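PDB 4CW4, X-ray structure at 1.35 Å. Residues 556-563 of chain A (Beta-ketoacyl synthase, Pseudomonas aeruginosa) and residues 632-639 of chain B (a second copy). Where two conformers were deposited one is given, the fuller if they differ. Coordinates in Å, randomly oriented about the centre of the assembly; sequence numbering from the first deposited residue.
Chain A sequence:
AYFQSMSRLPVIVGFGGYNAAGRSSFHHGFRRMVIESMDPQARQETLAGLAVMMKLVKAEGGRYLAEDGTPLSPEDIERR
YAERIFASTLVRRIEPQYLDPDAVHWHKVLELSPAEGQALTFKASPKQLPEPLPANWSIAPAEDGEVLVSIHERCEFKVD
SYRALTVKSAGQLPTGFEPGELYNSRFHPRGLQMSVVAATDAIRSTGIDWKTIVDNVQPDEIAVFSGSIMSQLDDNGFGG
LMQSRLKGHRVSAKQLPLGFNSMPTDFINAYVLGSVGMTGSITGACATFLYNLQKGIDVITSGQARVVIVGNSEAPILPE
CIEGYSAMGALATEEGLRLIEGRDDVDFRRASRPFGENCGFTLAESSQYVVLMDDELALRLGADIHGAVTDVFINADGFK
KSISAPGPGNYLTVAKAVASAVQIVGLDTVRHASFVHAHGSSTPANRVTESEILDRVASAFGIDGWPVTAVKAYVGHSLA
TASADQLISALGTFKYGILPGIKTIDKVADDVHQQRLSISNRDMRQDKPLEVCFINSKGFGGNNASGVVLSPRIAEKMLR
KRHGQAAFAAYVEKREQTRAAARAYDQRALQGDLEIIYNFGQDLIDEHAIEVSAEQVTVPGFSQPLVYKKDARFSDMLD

Chain A 556-563: EKMLRKRH
Chain B (632-639) ARFSDMLD

Residues 556-563 of chain A are helical throughout, continuing a helix that begins earlier in the chain. Phi/psi values stay near -65/-43 until A:His563 (-99/-19), and i to i-4 hydrogen bonds run from A:Arg560 N to A:Glu556 O (2.9 Å) through A:His563 N to A:Leu559 O (2.9 Å). Chain B is irregular. B:Ser635 to B:Met637 form a short 3-10 segment (phi/psi -57/-33, -74/-8, -98/1), closed by B:Met637 N to B:Phe634 O at 2.8 Å and more weakly by B:Leu638 N to B:Ser635 O at 3.3 Å. B:Leu638 then extends (-114/166), and B:Asp639 has a positive phi of 92°.

The register is set by A:Met558 and B:Met637, whose CA atoms lie 4.5 Å apart. Such close backbones permit a CA-H...O contact from A:Met558 CA to B:Met637 O (3.5 Å, 162° at the hydrogen). One helical turn on, A:Lys561 CB lies 3.4 Å from the same B:Met637 O. In all, 529 Å² is buried, summed over both sides.

The two methionines form the apolar centre, their CB atoms 3.7 Å apart. A:Met558 (m, t, p) brings its CE to 3.9 Å from B:Phe634 CB and 4.1 Å from B:Leu638 CD2; the long, unbranched apolar chain lets the terminal methyl reach both residues from a CA-to-CB bond that points sideways. B:Met637 (chi1 m, chi2 t, chi3 94°) has the largest covered area, 124 Å². Its CE reaches A:Leu559 CD1 at 4.0 Å, although the CA-to-CB bond of that leucine points away.

The polar anchor is A:Arg562, whose CA-to-CB bond points toward chain B. Its t, t, m chain with chi4 at 175° presents two donors to B:Asp636 (chi1 p, chi2 -51°): NE to OD2 at 2.8 Å (162°) and NH2 to OD1 at 2.9 Å (171°). The short, nearly linear hydrogen bonds define a bidentate salt bridge, with OD2 at the guanidinium edge. B:Met637 SD covers one guanidinium face, 3.5 Å from A:Arg562 CZ, so the same methionine packs against both apolar groups and the arginine. A:Arg562 NH2 also approaches the edge of the B:Phe634 ring, 4.3 Å from CD1.

At the exposed margin, A:Lys561 (t, p, t, t) lays its aliphatic chain along chain B carbonyls: CG is 3.4 Å from B:Asp636 O and CE 3.3 Å from B:Leu638 O. Its methylenes thus cover the backbone while the residue remains exposed to solvent.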

ATOM      1  N   GLU A 556     -23.689 -22.196   9.268  1.00 14.26           N
ATOM      2  CA  GLU A 556     -24.522 -22.586  10.392  1.00 15.60           C
ATOM      3  C   GLU A 556     -24.390 -24.062  10.725  1.00 16.19           C
ATOM      4  O   GLU A 556     -24.327 -24.419  11.894  1.00 16.98           O
ATOM      5  CB  GLU A 556     -25.979 -22.230  10.124  1.00 16.31           C
ATOM      6  CG  GLU A 556     -26.226 -20.729  10.279  1.00 18.12           C
ATOM      7  CD  GLU A 556     -27.676 -20.341  10.177  1.00 20.60           C
ATOM      8  OE1 GLU A 556     -28.551 -21.232  10.044  1.00 22.56           O
ATOM      9  OE2 GLU A 556     -27.939 -19.121  10.218  1.00 21.14           O
ATOM     10  N   LYS A 557     -24.338 -24.920   9.716  1.00 16.24           N
ATOM     11  CA  LYS A 557     -24.102 -26.345   9.972  1.00 17.42           C
ATOM     12  C   LYS A 557     -22.784 -26.521  10.740  1.00 16.43           C
ATOM     13  O   LYS A 557     -22.702 -27.281  11.692  1.00 17.04           O
ATOM     14  CB  LYS A 557     -23.992 -27.127   8.668  1.00 21.53           C
ATOM     15  CG  LYS A 557     -25.297 -27.478   8.000  1.00 26.57           C
ATOM     16  CD  LYS A 557     -25.072 -28.316   6.728  1.00 30.43           C
ATOM     17  CE  LYS A 557     -24.240 -29.570   7.008  1.00 33.02           C
ATOM     18  NZ  LYS A 557     -24.175 -30.503   5.842  1.00 35.29           N
ATOM     19  N   MET A 558     -21.751 -25.803  10.320  1.00 15.83           N
ATOM     20  CA  MET A 558     -20.458 -25.893  10.961  1.00 15.52           C
ATOM     21  C   MET A 558     -20.494 -25.417  12.414  1.00 16.43           C
ATOM     22  O   MET A 558     -19.941 -26.082  13.284  1.00 16.72           O
ATOM     23  CB  MET A 558     -19.418 -25.122  10.131  1.00 15.90           C
ATOM     24  CG  MET A 558     -19.143 -25.794   8.788  1.00 16.34           C
ATOM     25  SD  MET A 558     -18.135 -24.824   7.640  1.00 17.31           S
ATOM     26  CE  MET A 558     -16.492 -25.057   8.345  1.00 17.77           C
ATOM     27  N   LEU A 559     -21.151 -24.296  12.693  1.00 16.59           N
ATOM     28  CA  LEU A 559     -21.233 -23.794  14.073  1.00 16.35           C
ATOM     29  C   LEU A 559     -22.048 -24.734  14.957  1.00 17.27           C
ATOM     30  O   LEU A 559     -21.699 -24.961  16.134  1.00 17.53           O
ATOM     31  CB  LEU A 559     -21.817 -22.371  14.115  1.00 16.31           C
ATOM     32  CG  LEU A 559     -20.755 -21.252  14.147  1.00 18.98           C
ATOM     33  CD1 LEU A 559     -20.051 -21.145  12.800  1.00 20.06           C
ATOM     34  CD2 LEU A 559     -21.369 -19.933  14.564  1.00 22.02           C
ATOM     35  N   ARG A 560     -23.123 -25.286  14.397  0.51 17.48           N
ATOM     36  CA  ARG A 560     -23.940 -26.261  15.116  0.51 19.27           C
ATOM     37  C   ARG A 560     -23.118 -27.494  15.485  0.51 19.17           C
ATOM     38  O   ARG A 560     -23.209 -28.002  16.604  0.51 19.45           O
ATOM     39  CB  ARG A 560     -25.158 -26.680  14.280  0.51 21.37           C
ATOM     40  CG  ARG A 560     -26.307 -25.665  14.253  0.51 24.12           C
ATOM     41  CD  ARG A 560     -27.397 -26.086  13.260  0.51 25.94           C
ATOM     42  NE  ARG A 560     -28.552 -25.188  13.232  0.51 27.50           N
ATOM     43  CZ  ARG A 560     -29.561 -25.228  14.102  0.51 28.32           C
ATOM     44  NH1 ARG A 560     -29.560 -26.107  15.099  0.51 29.61           N
ATOM     45  NH2 ARG A 560     -30.570 -24.375  13.983  0.51 27.89           N
ATOM     46  N   LYS A 561     -22.311 -27.974  14.545  1.00 18.76           N
ATOM     47  CA  LYS A 561     -21.506 -29.170  14.782  1.00 19.63           C
ATOM     48  C   LYS A 561     -20.461 -28.921  15.863  1.00 18.92           C
ATOM     49  O   LYS A 561     -20.281 -29.745  16.757  1.00 20.23           O
ATOM     50  CB  LYS A 561     -20.845 -29.627  13.480  1.00 20.82           C
ATOM     51  CG  LYS A 561     -19.945 -30.851  13.604  1.00 24.07           C
ATOM     52  CD  LYS A 561     -20.707 -32.073  14.043  1.00 27.34           C
ATOM     53  CE  LYS A 561     -19.861 -33.323  13.853  1.00 29.65           C
ATOM     54  NZ  LYS A 561     -20.382 -34.457  14.654  1.00 31.53           N
ATOM     55  N   ARG A 562     -19.775 -27.787  15.785  1.00 17.31           N
ATOM     56  CA  ARG A 562     -18.726 -27.481  16.753  1.00 16.63           C
ATOM     57  C   ARG A 562     -19.286 -27.179  18.137  1.00 16.81           C
ATOM     58  O   ARG A 562     -18.771 -27.688  19.121  1.00 17.76           O
ATOM     59  CB  ARG A 562     -17.870 -26.307  16.280  1.00 16.32           C
ATOM     60  CG  ARG A 562     -16.896 -25.799  17.331  1.00 16.76           C
ATOM     61  CD  ARG A 562     -15.975 -24.708  16.757  1.00 16.30           C
ATOM     62  NE  ARG A 562     -14.895 -25.287  15.966  1.00 15.77           N
ATOM     63  CZ  ARG A 562     -14.014 -24.586  15.271  1.00 15.02           C
ATOM     64  NH1 ARG A 562     -14.113 -23.266  15.211  1.00 14.24           N
ATOM     65  NH2 ARG A 562     -13.044 -25.212  14.617  1.00 15.94           N
ATOM     66  N   HIS A 563     -20.341 -26.370  18.214  1.00 16.89           N
ATOM     67  CA  HIS A 563     -20.763 -25.808  19.497  1.00 16.79           C
ATOM     68  C   HIS A 563     -21.914 -26.541  20.168  1.00 16.46           C
ATOM     69  O   HIS A 563     -22.122 -26.358  21.362  1.00 16.86           O
ATOM     70  CB  HIS A 563     -21.092 -24.323  19.326  1.00 17.33           C
ATOM     71  CG  HIS A 563     -19.914 -23.510  18.901  1.00 17.38           C
ATOM     72  ND1 HIS A 563     -18.907 -23.155  19.771  1.00 18.72           N
ATOM     73  CD2 HIS A 563     -19.583 -22.982  17.700  1.00 16.96           C
ATOM     74  CE1 HIS A 563     -18.006 -22.443  19.120  1.00 18.14           C
ATOM     75  NE2 HIS A 563     -18.391 -22.327  17.862  1.00 16.81           N
TER
ATOM     76  N   ALA B 632      -6.698 -29.017   8.672  1.00 24.64           N
ATOM     77  CA  ALA B 632      -7.296 -29.552   9.899  1.00 24.84           C
ATOM     78  C   ALA B 632      -8.000 -28.468  10.710  1.00 22.95           C
ATOM     79  O   ALA B 632      -8.507 -28.739  11.797  1.00 22.60           O
ATOM     80  CB  ALA B 632      -6.237 -30.243  10.749  1.00 26.03           C
ATOM     81  N   ARG B 633      -8.046 -27.248  10.184  1.00 20.14           N
ATOM     82  CA  ARG B 633      -8.588 -26.123  10.940  1.00 18.98           C
ATOM     83  C   ARG B 633     -10.015 -26.340  11.427  1.00 17.66           C
ATOM     84  O   ARG B 633     -10.337 -25.980  12.554  1.00 17.27           O
ATOM     85  CB  ARG B 633      -8.529 -24.841  10.106  1.00 18.54           C
ATOM     86  CG  ARG B 633      -7.114 -24.312   9.911  1.00 18.47           C
ATOM     87  CD  ARG B 633      -7.064 -23.176   8.906  1.00 18.40           C
ATOM     88  NE  ARG B 633      -7.707 -23.599   7.676  1.00 17.45           N
ATOM     89  CZ  ARG B 633      -8.150 -22.790   6.719  1.00 18.16           C
ATOM     90  NH1 ARG B 633      -8.009 -21.467   6.801  1.00 19.01           N
ATOM     91  NH2 ARG B 633      -8.742 -23.325   5.665  1.00 16.94           N
ATOM     92  N   PHE B 634     -10.870 -26.910  10.578  1.00 17.55           N
ATOM     93  CA  PHE B 634     -12.309 -26.935  10.834  1.00 18.02           C
ATOM     94  C   PHE B 634     -12.870 -28.349  10.832  1.00 20.29           C
ATOM     95  O   PHE B 634     -14.080 -28.540  10.725  1.00 19.90           O
ATOM     96  CB  PHE B 634     -13.047 -26.071   9.801  1.00 17.99           C
ATOM     97  CG  PHE B 634     -12.430 -24.718   9.594  1.00 16.89           C
ATOM     98  CD1 PHE B 634     -12.266 -23.851  10.663  1.00 16.64           C
ATOM     99  CD2 PHE B 634     -11.992 -24.316   8.342  1.00 16.78           C
ATOM    100  CE1 PHE B 634     -11.673 -22.612  10.491  1.00 16.43           C
ATOM    101  CE2 PHE B 634     -11.412 -23.064   8.161  1.00 16.32           C
ATOM    102  CZ  PHE B 634     -11.261 -22.207   9.242  1.00 16.57           C
ATOM    103  N   SER B 635     -11.989 -29.328  10.979  1.00 21.91           N
ATOM    104  CA  SER B 635     -12.376 -30.735  10.920  1.00 23.56           C
ATOM    105  C   SER B 635     -13.450 -31.099  11.930  1.00 23.21           C
ATOM    106  O   SER B 635     -14.292 -31.941  11.644  1.00 23.21           O
ATOM    107  CB  SER B 635     -11.145 -31.616  11.137  1.00 26.19           C
ATOM    108  OG  SER B 635     -10.181 -31.299  10.160  1.00 27.55           O
ATOM    109  N   ASP B 636     -13.426 -30.450  13.093  1.00 22.95           N
ATOM    110  CA  ASP B 636     -14.431 -30.675  14.128  1.00 22.76           C
ATOM    111  C   ASP B 636     -15.788 -30.055  13.806  1.00 21.99           C
ATOM    112  O   ASP B 636     -16.756 -30.286  14.527  1.00 23.78           O
ATOM    113  CB  ASP B 636     -13.961 -30.127  15.476  1.00 23.35           C
ATOM    114  CG  ASP B 636     -13.788 -28.626  15.470  1.00 23.37           C
ATOM    115  OD1 ASP B 636     -13.097 -28.111  14.562  1.00 22.54           O
ATOM    116  OD2 ASP B 636     -14.343 -27.967  16.379  1.00 24.26           O
ATOM    117  N   MET B 637     -15.860 -29.268  12.738  1.00 19.86           N
ATOM    118  CA  MET B 637     -17.102 -28.623  12.348  1.00 19.39           C
ATOM    119  C   MET B 637     -17.798 -29.408  11.246  1.00 21.38           C
ATOM    120  O   MET B 637     -18.853 -29.001  10.781  1.00 20.82           O
ATOM    121  CB  MET B 637     -16.823 -27.201  11.845  1.00 17.49           C
ATOM    122  CG  MET B 637     -15.952 -26.369  12.753  1.00 17.17           C
ATOM    123  SD  MET B 637     -15.799 -24.657  12.207  1.00 15.84           S
ATOM    124  CE  MET B 637     -17.113 -23.887  13.151  1.00 15.97           C
ATOM    125  N   LEU B 638     -17.208 -30.526  10.827  1.00 24.12           N
ATOM    126  CA  LEU B 638     -17.662 -31.254   9.642  1.00 28.40           C
ATOM    127  C   LEU B 638     -18.221 -32.632   9.978  1.00 34.06           C
ATOM    128  O   LEU B 638     -18.004 -33.134  11.072  1.00 34.05           O
ATOM    129  CB  LEU B 638     -16.506 -31.410   8.657  1.00 27.76           C
ATOM    130  CG  LEU B 638     -15.767 -30.117   8.305  1.00 27.77           C
ATOM    131  CD1 LEU B 638     -14.561 -30.386   7.424  1.00 28.38           C
ATOM    132  CD2 LEU B 638     -16.710 -29.137   7.625  1.00 27.71           C
ATOM    133  N   ASP B 639     -18.918 -33.210   8.998  1.00 39.37           N
ATOM    134  CA  ASP B 639     -19.494 -34.569   9.017  1.00 44.44           C
ATOM    135  C   ASP B 639     -20.935 -34.560   9.521  1.00 46.03           C
ATOM    136  O   ASP B 639     -21.852 -34.219   8.772  1.00 47.19           O
ATOM    137  CB  ASP B 639     -18.657 -35.570   9.826  1.00 47.24           C
ATOM    138  CG  ASP B 639     -17.208 -35.620   9.380  1.00 49.61           C
ATOM    139  OD1 ASP B 639     -16.917 -35.212   8.235  1.00 50.19           O
ATOM    140  OD2 ASP B 639     -16.361 -36.083  10.179  1.00 50.80           O
TER